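Local coordinates for protein peptidase M28 (Shewanella amazonensis SB2B, PDB 3IIB) that binds two zinc ions and is probably a carboxypeptidase or metallodipeptidase of family M28, active as a homodimer, at residues I110-T115 against F133-T138; A256-W261 against A272-V277; S330-G335 against S395-Y400. All coordinates share one frame; numbering follows the deposited sequence.

Contact 1. Residues I110-T115 against F133-T138; sequences IVRFDT and FIDAKT
Arg112 and Phe113 pair with Phe133 and Ile134 as neighbouring parallel strands, where strands 106-113 and 131-134 run out into loops. Three backbone hydrogen bonds hold the register. Phe133 N gives to Val111 O (2.8 Å), Phe113 N to Phe133 O (2.8 Å), and Asp135 N to Phe113 O (2.9 Å). Arg112 and Phe133 share one face of the sheet, Phe113 and Ile134 the other. On the first face Ile110 CD1 lies beside the Phe133 ring, 3.9 Å from Phe133 CD2. Arg112 CG meets the same ring atom, Phe133 CD2, at 3.7 Å. The Arg112 chain is extended from CG to NE, with CG anti to the backbone N (chi1 -178°), and it carries the guanidinium past the strand end to two carboxylates. Arg112 NH2 bonds Asp135 OD2 (2.8 Å) on its anti lone pair, and NE adds a weak bond to the same oxygen. Arg112 NH1 takes Asp114 OD1 (2.7 Å) in the guanidinium plane. One positive charge therefore lies between two negative ones. Asp135 OD1 has a second cationic partner, Arg172 of the next strand, 168-172. Helix 203-213 covers the Phe133 face through Ile209 and Asn210, and Asn210 also hydrogen-bonds Arg112 NE and Asp135 OD2. Leu119 of helix 116-120, the helix of this beta-alpha-beta unit, packs on Phe113 and Ile134.

Contact 2. Residues A256-W261 against A272-V277; sequences AHLDSW and AGVAIV. With ZN (zinc ion), chain C.
Gly273 faces Ala256 where helix 267-285 packs against the end of strand 247-257. The two alpha carbons are only 5.2 Å apart. Ala256 CB sits directly on the helix backbone, 3.3 Å from Gly273 C, and Gly273 puts no side chain in the way. Next comes Val274, whose N lies 3.4 Å from Ala256 CB. Its CG2 carries most of its contact. This methyl is anti to its own carbonyl carbon, beside the backbone N, and it touches Ala256 and His257 at the strand end and Leu258 in the loop that follows. It lies 3.4 Å from His257 O, 4.0 Å from Ala256 CB and 4.2 Å from Leu258 CD1. One turn after Gly273, Val277 brings its CG2 to the same alanine, 4.1 Å from Ala256 CB. The join is apolar and fully buried. His257 points its CB away from the helix. Its NE2 binds a zinc ion at 2.2 Å, while ND1 has weak hydrogen bonds to Asp259 O and OD1, which may help to set the ring. Asp269 and Asp331 complete the protein ligands of this ion, and waters 1 and 2 also bind it. The packing is that of a beta-alpha-beta unit, strand 247-257, helix 267-285 and strand 293-300. A histidine at the strand end and an aspartate near the helix start serve one metal, as in the two-zinc site of M28 peptidases.

Contact 3. Residues S330-G335 against S395-Y400; sequences SDFGAG and SDYFDY. With ZN (zinc ion), chain C.
Tyr397 packs its ring against Phe332 and Gly333 and reaches the zinc site with its hydroxyl. Its CB points toward the 330-335 loop and lies 3.9 Å from Phe332 CE1. CG is anti to the backbone N (chi1 -178°), with Phe332 CE1 and CD1 close by. Farther out, Tyr397 CD2 comes to 3.4 Å from Phe332 CE1. The pair is an edge-to-face stack: the edge of Phe332 meets one face of Tyr397, with the planes at 67° and Phe332 CD1 over that face, offset toward the rim. On the other side of the ring, Tyr397 CD1 meets the CA and N of Gly333. Tyr397 CE1 is nearer still, 3.2 Å from Gly333 N. Gly333 has a positive phi (78°) and no side chain, and the ring can lie close to its backbone. At the tip, Tyr397 OH hydrogen-bonds water 3 at 2.6 Å and water 2 at 2.7 Å. Water 3 also bonds Asp331 OD1 and accepts from Gly333 N. Water 2 is a ligand of the zinc ion. Asp331 grips that ion with both oxygens, OD1 at 2.1 Å and OD2 at 2.3 Å. The hydroxyl therefore meets the metal through water. Phe398 CE2 flanks Phe332 at CE1, and Tyr397 CD2 stands over the centre of one face of the Phe398 ring. Around these loops, Ile268 and Asp269 of helix 267-285 touch Tyr397, and Tyr147 of helix 145-163 stacks on Phe398. Gln392 NE2, at the end of strand 387-392, hydrogen-bonds Gly333 O and Gly335 O.

In the fold
Contacts 2 and 3 meet at one zinc ion and share waters 1 and 2. Their centres are 12 Å apart, and His257 NE2 lies 2.9 Å from Asp331 OD1 as two ligands of the same metal. Asp269 also binds the second zinc, with Glu304 and His402. The helix of contact 2 also packs on the loop of contact 3: Ile276 CD1 lies 3.5 Å from Ser330 OG. Contact 1 stands away from the metals, though it reaches the same large sheet as contact 2. Its centre is 31 Å from that of contact 2 and 24 Å from that of contact 3. The nearest atoms are about 15 Å and about 5 Å away, without touch.

Contact 1. Residues I110-T115 against F133-T138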
loop_
_atom_site.group_PDB
_atom_site.type_symbol
_atom_site.label_atom_id
_atom_site.label_comp_id
_atom_site.label_asym_id
_atom_site.label_seq_id
_atom_site.Cartn_x
_atom_site.Cartn_y
_atom_site.Cartn_z
ATOM N N ILE A 110 18.382 17.811 -7.071
ATOM C CA ILE A 110 17.147 18.389 -6.549
ATOM C C ILE A 110 17.408 19.506 -5.547
ATOM O O ILE A 110 18.517 19.628 -5.009
ATOM C CB ILE A 110 16.207 17.295 -5.923
ATOM C CG1 ILE A 110 16.768 16.776 -4.618
ATOM C CG2 ILE A 110 15.946 16.133 -6.916
ATOM C CD1 ILE A 110 15.808 15.962 -3.826
ATOM N N VAL A 111 16.399 20.338 -5.337
ATOM C CA VAL A 111 16.370 21.327 -4.270
ATOM C C VAL A 111 15.049 21.152 -3.547
ATOM O O VAL A 111 13.993 21.168 -4.169
ATOM C CB VAL A 111 16.518 22.789 -4.772
ATOM C CG1 VAL A 111 16.512 23.778 -3.565
ATOM C CG2 VAL A 111 17.765 22.968 -5.611
ATOM N N ARG A 112 15.125 20.982 -2.233
ATOM C CA ARG A 112 13.969 20.714 -1.410
ATOM C C ARG A 112 13.331 22.002 -0.886
ATOM O O ARG A 112 14.024 22.910 -0.448
ATOM C CB ARG A 112 14.372 19.842 -0.205
ATOM C CG ARG A 112 13.208 19.463 0.695
ATOM C CD ARG A 112 13.682 18.735 1.969
ATOM N NE ARG A 112 12.554 18.577 2.889
ATOM C CZ ARG A 112 11.984 19.574 3.573
ATOM N NH1 ARG A 112 12.497 20.800 3.541
ATOM N NH2 ARG A 112 10.922 19.344 4.347
ATOM N N PHE A 113 12.000 22.029 -0.910
ATOM C CA PHE A 113 11.187 23.114 -0.358
ATOM C C PHE A 113 10.170 22.522 0.593
ATOM O O PHE A 113 9.638 21.450 0.327
ATOM C CB PHE A 113 10.511 23.881 -1.516
ATOM C CG PHE A 113 11.515 24.557 -2.410
ATOM C CD1 PHE A 113 12.013 25.814 -2.070
ATOM C CD2 PHE A 113 12.051 23.891 -3.526
ATOM C CE1 PHE A 113 13.023 26.413 -2.845
ATOM C CE2 PHE A 113 13.047 24.485 -4.291
ATOM C CZ PHE A 113 13.525 25.740 -3.966
ATOM N N ASP A 114 9.961 23.177 1.738
ATOM C CA ASP A 114 8.965 22.715 2.690
ATOM C C ASP A 114 7.564 22.721 2.090
ATOM O O ASP A 114 6.760 21.867 2.415
ATOM C CB ASP A 114 8.901 23.584 3.933
ATOM C CG ASP A 114 10.157 23.567 4.776
ATOM O OD1 ASP A 114 10.978 22.646 4.698
ATOM O OD2 ASP A 114 10.296 24.523 5.565
ATOM N N THR A 115 7.267 23.706 1.245
ATOM C CA THR A 115 5.918 23.960 0.759
ATOM C C THR A 115 6.003 24.664 -0.594
ATOM O O THR A 115 7.058 25.180 -0.958
ATOM C CB THR A 115 5.143 24.905 1.706
ATOM O OG1 THR A 115 5.782 26.194 1.710
ATOM C CG2 THR A 115 5.093 24.342 3.153
ATOM N N PHE A 133 11.809 19.858 -5.433
ATOM C CA PHE A 133 11.164 18.830 -4.601
ATOM C C PHE A 133 10.362 19.543 -3.507
ATOM O O PHE A 133 10.928 20.144 -2.606
ATOM C CB PHE A 133 12.237 17.856 -4.053
ATOM C CG PHE A 133 11.771 16.928 -2.946
ATOM C CD1 PHE A 133 10.543 16.241 -3.023
ATOM C CD2 PHE A 133 12.556 16.769 -1.802
ATOM C CE1 PHE A 133 10.119 15.417 -1.973
ATOM C CE2 PHE A 133 12.161 15.932 -0.783
ATOM C CZ PHE A 133 10.936 15.272 -0.849
ATOM N N ILE A 134 9.031 19.494 -3.603
ATOM C CA ILE A 134 8.175 19.999 -2.554
ATOM C C ILE A 134 7.862 18.848 -1.614
ATOM O O ILE A 134 7.330 17.816 -2.052
ATOM C CB ILE A 134 6.826 20.561 -3.095
ATOM C CG1 ILE A 134 7.037 21.750 -4.034
ATOM C CG2 ILE A 134 5.864 20.906 -1.876
ATOM C CD1 ILE A 134 5.746 22.319 -4.725
ATOM N N ASP A 135 8.221 19.013 -0.335
ATOM C CA ASP A 135 8.147 17.942 0.637
ATOM C C ASP A 135 6.937 18.012 1.587
ATOM O O ASP A 135 6.830 17.179 2.494
ATOM C CB ASP A 135 9.425 17.905 1.466
ATOM C CG ASP A 135 9.481 16.716 2.417
ATOM O OD1 ASP A 135 9.254 15.559 1.988
ATOM O OD2 ASP A 135 9.787 16.951 3.605
ATOM N N ALA A 136 6.020 18.950 1.383
ATOM C CA ALA A 136 4.954 19.150 2.363
ATOM C C ALA A 136 4.174 17.864 2.662
ATOM O O ALA A 136 3.667 17.245 1.772
ATOM C CB ALA A 136 3.974 20.220 1.890
ATOM N N LYS A 137 4.044 17.536 3.943
ATOM C CA LYS A 137 3.281 16.396 4.412
ATOM C C LYS A 137 1.849 16.827 4.636
ATOM O O LYS A 137 1.609 17.937 5.090
ATOM C CB LYS A 137 3.850 15.885 5.742
ATOM C CG LYS A 137 5.201 15.222 5.608
ATOM C CD LYS A 137 5.702 14.697 6.964
ATOM C CE LYS A 137 7.054 14.034 6.840
ATOM N NZ LYS A 137 7.621 13.716 8.188
ATOM N N THR A 138 0.918 15.938 4.320
ATOM C CA THR A 138 -0.510 16.220 4.443
ATOM C C THR A 138 -1.018 15.670 5.771
ATOM O O THR A 138 -0.878 14.487 6.044
ATOM C CB THR A 138 -1.248 15.573 3.274
ATOM O OG1 THR A 138 -0.723 16.108 2.040
ATOM C CG2 THR A 138 -2.767 15.831 3.322
#

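Contact 2. Residues A256-W261 against A272-V277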
loop_
_atom_site.group_PDB
_atom_site.type_symbol
_atom_site.label_atom_id
_atom_site.label_comp_id
_atom_site.label_asym_id
_atom_site.label_seq_id
_atom_site.Cartn_x
_atom_site.Cartn_y
_atom_site.Cartn_z
ATOM N N ALA A 256 -22.841 12.785 -7.987
ATOM C CA ALA A 256 -21.516 12.215 -7.760
ATOM C C ALA A 256 -20.775 12.434 -9.060
ATOM O O ALA A 256 -21.402 12.837 -10.065
ATOM C CB ALA A 256 -21.614 10.680 -7.440
ATOM N N HIS A 257 -19.483 12.124 -9.117
ATOM C CA HIS A 257 -18.805 12.095 -10.448
ATOM C C HIS A 257 -18.494 10.674 -10.864
ATOM O O HIS A 257 -18.160 9.861 -10.029
ATOM C CB HIS A 257 -17.562 12.996 -10.526
ATOM C CG HIS A 257 -16.441 12.650 -9.598
ATOM N ND1 HIS A 257 -15.348 11.918 -10.001
ATOM C CD2 HIS A 257 -16.188 13.029 -8.318
ATOM C CE1 HIS A 257 -14.501 11.802 -8.993
ATOM N NE2 HIS A 257 -14.982 12.477 -7.962
ATOM N N LEU A 258 -18.632 10.394 -12.166
ATOM C CA LEU A 258 -18.463 9.061 -12.722
ATOM C C LEU A 258 -17.035 8.809 -13.114
ATOM O O LEU A 258 -16.603 7.640 -13.240
ATOM C CB LEU A 258 -19.373 8.909 -13.959
ATOM C CG LEU A 258 -19.442 7.525 -14.614
ATOM C CD1 LEU A 258 -19.804 6.435 -13.572
ATOM C CD2 LEU A 258 -20.408 7.558 -15.809
ATOM N N ASP A 259 -16.276 9.876 -13.336
ATOM C CA ASP A 259 -14.899 9.684 -13.791
ATOM C C ASP A 259 -13.969 9.414 -12.594
ATOM O O ASP A 259 -14.343 9.637 -11.432
ATOM C CB ASP A 259 -14.424 10.893 -14.590
ATOM C CG ASP A 259 -14.263 12.170 -13.714
ATOM O OD1 ASP A 259 -15.208 12.514 -12.956
ATOM O OD2 ASP A 259 -13.203 12.842 -13.782
ATOM N N SER A 260 -12.734 9.014 -12.898
ATOM C CA SER A 260 -11.746 8.747 -11.864
ATOM C C SER A 260 -10.391 8.941 -12.447
ATOM O O SER A 260 -10.258 9.178 -13.653
ATOM C CB SER A 260 -11.839 7.291 -11.348
ATOM O OG SER A 260 -11.395 6.298 -12.280
ATOM N N TRP A 261 -9.378 8.849 -11.584
ATOM C CA TRP A 261 -7.991 8.631 -12.065
ATOM C C TRP A 261 -7.804 7.161 -12.495
ATOM O O TRP A 261 -8.712 6.298 -12.299
ATOM C CB TRP A 261 -6.947 9.140 -11.063
ATOM C CG TRP A 261 -6.932 10.651 -11.147
ATOM C CD1 TRP A 261 -7.603 11.502 -10.343
ATOM C CD2 TRP A 261 -6.398 11.440 -12.218
ATOM N NE1 TRP A 261 -7.443 12.805 -10.773
ATOM C CE2 TRP A 261 -6.723 12.793 -11.940
ATOM C CE3 TRP A 261 -5.682 11.137 -13.388
ATOM C CZ2 TRP A 261 -6.344 13.834 -12.778
ATOM C CZ3 TRP A 261 -5.293 12.173 -14.218
ATOM C CH2 TRP A 261 -5.619 13.504 -13.915
ATOM N N ALA A 272 -17.899 5.083 -4.858
ATOM C CA ALA A 272 -18.743 5.068 -3.686
ATOM C C ALA A 272 -19.875 6.092 -3.808
ATOM O O ALA A 272 -21.001 5.803 -3.489
ATOM C CB ALA A 272 -17.895 5.357 -2.459
ATOM N N GLY A 273 -19.545 7.304 -4.266
ATOM C CA GLY A 273 -20.533 8.374 -4.407
ATOM C C GLY A 273 -21.555 8.030 -5.467
ATOM O O GLY A 273 -22.743 8.200 -5.239
ATOM N N VAL A 274 -21.115 7.474 -6.589
ATOM C CA VAL A 274 -22.083 7.010 -7.601
ATOM C C VAL A 274 -23.120 6.023 -6.985
ATOM O O VAL A 274 -24.346 6.134 -7.226
ATOM C CB VAL A 274 -21.351 6.351 -8.790
ATOM C CG1 VAL A 274 -22.349 5.694 -9.743
ATOM C CG2 VAL A 274 -20.480 7.402 -9.521
ATOM N N ALA A 275 -22.613 5.072 -6.205
ATOM C CA ALA A 275 -23.449 4.044 -5.591
ATOM C C ALA A 275 -24.347 4.635 -4.559
ATOM O O ALA A 275 -25.505 4.211 -4.431
ATOM C CB ALA A 275 -22.590 2.950 -4.963
ATOM N N ILE A 276 -23.829 5.601 -3.800
ATOM C CA ILE A 276 -24.606 6.191 -2.707
ATOM C C ILE A 276 -25.823 6.888 -3.272
ATOM O O ILE A 276 -26.963 6.614 -2.852
ATOM C CB ILE A 276 -23.735 7.147 -1.875
ATOM C CG1 ILE A 276 -22.796 6.337 -0.987
ATOM C CG2 ILE A 276 -24.604 8.106 -1.025
ATOM C CD1 ILE A 276 -21.535 7.116 -0.516
ATOM N N VAL A 277 -25.602 7.799 -4.235
ATOM C CA VAL A 277 -26.745 8.585 -4.771
ATOM C C VAL A 277 -27.687 7.737 -5.632
ATOM O O VAL A 277 -28.933 7.884 -5.531
ATOM C CB VAL A 277 -26.330 9.898 -5.474
ATOM C CG1 VAL A 277 -25.524 10.807 -4.490
ATOM C CG2 VAL A 277 -25.553 9.656 -6.793
HETATM ZN ZN ZN C . -13.814 13.000 -6.210
HETATM O O HOH W 1 -12.361 13.934 -7.107
HETATM O O HOH W 2 -12.824 13.706 -4.164
#

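Contact 3. Residues S330-G335 against S395-Y400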
loop_
_atom_site.group_PDB
_atom_site.type_symbol
_atom_site.label_atom_id
_atom_site.label_comp_id
_atom_site.label_asym_id
_atom_site.label_seq_id
_atom_site.Cartn_x
_atom_site.Cartn_y
_atom_site.Cartn_z
ATOM N N SER A 330 -22.161 13.620 -3.254
ATOM C CA SER A 330 -21.323 12.692 -2.480
ATOM C C SER A 330 -19.992 12.520 -3.239
ATOM O O SER A 330 -19.953 11.901 -4.316
ATOM C CB SER A 330 -21.997 11.354 -2.342
ATOM O OG SER A 330 -21.267 10.444 -1.492
ATOM N N ASP A 331 -18.921 13.049 -2.671
ATOM C CA ASP A 331 -17.564 12.893 -3.257
ATOM C C ASP A 331 -16.510 13.058 -2.155
ATOM O O ASP A 331 -15.599 13.863 -2.269
ATOM C CB ASP A 331 -17.304 13.899 -4.358
ATOM C CG ASP A 331 -15.981 13.656 -5.044
ATOM O OD1 ASP A 331 -15.583 12.487 -5.106
ATOM O OD2 ASP A 331 -15.369 14.598 -5.548
ATOM N N PHE A 332 -16.659 12.275 -1.107
ATOM C CA PHE A 332 -15.625 12.165 -0.074
ATOM C C PHE A 332 -15.576 10.728 0.433
ATOM O O PHE A 332 -15.480 10.471 1.632
ATOM C CB PHE A 332 -15.876 13.210 1.004
ATOM C CG PHE A 332 -14.685 13.517 1.859
ATOM C CD1 PHE A 332 -13.388 13.338 1.403
ATOM C CD2 PHE A 332 -14.862 14.023 3.144
ATOM C CE1 PHE A 332 -12.334 13.641 2.195
ATOM C CE2 PHE A 332 -13.769 14.368 3.935
ATOM C CZ PHE A 332 -12.510 14.162 3.470
ATOM N N GLY A 333 -15.600 9.796 -0.520
ATOM C CA GLY A 333 -15.435 8.363 -0.249
ATOM C C GLY A 333 -16.682 7.724 0.302
ATOM O O GLY A 333 -17.780 8.060 -0.126
ATOM N N ALA A 334 -16.489 6.764 1.213
ATOM C CA ALA A 334 -17.582 5.939 1.767
ATOM C C ALA A 334 -17.726 6.076 3.269
ATOM O O ALA A 334 -18.579 5.410 3.844
ATOM C CB ALA A 334 -17.396 4.463 1.401
ATOM N N GLY A 335 -16.936 6.966 3.890
ATOM C CA GLY A 335 -17.020 7.167 5.341
ATOM C C GLY A 335 -18.377 7.708 5.756
ATOM O O GLY A 335 -19.001 8.422 4.993
ATOM N N SER A 395 -11.282 10.576 7.414
ATOM C CA SER A 395 -9.983 10.403 8.118
ATOM C C SER A 395 -9.017 9.500 7.359
ATOM O O SER A 395 -7.817 9.751 7.382
ATOM C CB SER A 395 -10.176 9.813 9.510
ATOM O OG SER A 395 -10.882 10.728 10.321
ATOM N N ASP A 396 -9.545 8.450 6.707
ATOM C CA ASP A 396 -8.706 7.508 5.949
ATOM C C ASP A 396 -8.697 7.767 4.432
ATOM O O ASP A 396 -7.974 7.103 3.707
ATOM C CB ASP A 396 -9.108 6.058 6.231
ATOM C CG ASP A 396 -10.481 5.695 5.683
ATOM O OD1 ASP A 396 -11.329 6.620 5.487
ATOM O OD2 ASP A 396 -10.731 4.465 5.497
ATOM N N TYR A 397 -9.460 8.751 3.965
ATOM C CA TYR A 397 -9.689 8.928 2.524
ATOM C C TYR A 397 -8.400 9.192 1.757
ATOM O O TYR A 397 -8.176 8.608 0.688
ATOM C CB TYR A 397 -10.658 10.088 2.336
ATOM C CG TYR A 397 -11.061 10.390 0.921
ATOM C CD1 TYR A 397 -11.994 9.607 0.261
ATOM C CD2 TYR A 397 -10.535 11.502 0.266
ATOM C CE1 TYR A 397 -12.406 9.935 -1.035
ATOM C CE2 TYR A 397 -10.906 11.801 -1.046
ATOM C CZ TYR A 397 -11.861 11.022 -1.667
ATOM O OH TYR A 397 -12.270 11.311 -2.940
ATOM N N PHE A 398 -7.553 10.051 2.296
ATOM C CA PHE A 398 -6.304 10.398 1.615
ATOM C C PHE A 398 -5.182 9.388 1.794
ATOM O O PHE A 398 -4.064 9.593 1.287
ATOM C CB PHE A 398 -5.896 11.847 1.949
ATOM C CG PHE A 398 -6.896 12.873 1.428
ATOM C CD1 PHE A 398 -7.020 13.097 0.059
ATOM C CD2 PHE A 398 -7.755 13.511 2.272
ATOM C CE1 PHE A 398 -7.934 13.977 -0.439
ATOM C CE2 PHE A 398 -8.671 14.401 1.785
ATOM C CZ PHE A 398 -8.778 14.623 0.405
ATOM N N ASP A 399 -5.466 8.270 2.450
ATOM C CA ASP A 399 -4.585 7.093 2.347
ATOM C C ASP A 399 -4.677 6.425 0.975
ATOM O O ASP A 399 -3.710 5.804 0.544
ATOM C CB ASP A 399 -4.870 6.059 3.398
ATOM C CG ASP A 399 -4.639 6.565 4.816
ATOM O OD1 ASP A 399 -4.001 7.618 5.011
ATOM O OD2 ASP A 399 -5.099 5.879 5.741
ATOM N N TYR A 400 -5.821 6.548 0.308
ATOM C CA TYR A 400 -6.058 5.796 -0.931
ATOM C C TYR A 400 -6.408 6.642 -2.127
ATOM O O TYR A 400 -6.173 6.206 -3.259
ATOM C CB TYR A 400 -7.141 4.727 -0.728
ATOM C CG TYR A 400 -7.065 4.028 0.597
ATOM C CD1 TYR A 400 -5.980 3.218 0.916
ATOM C CD2 TYR A 400 -8.091 4.151 1.525
ATOM C CE1 TYR A 400 -5.912 2.569 2.145
ATOM C CE2 TYR A 400 -8.018 3.523 2.745
ATOM C CZ TYR A 400 -6.935 2.728 3.045
ATOM O OH TYR A 400 -6.881 2.081 4.255
HETATM ZN ZN ZN C . -13.814 13.000 -6.210
HETATM O O HOH W 3 -14.795 10.589 -3.259
HETATM O O HOH W 2 -12.824 13.706 -4.164
HETATM O O HOH W 1 -12.361 13.934 -7.107
#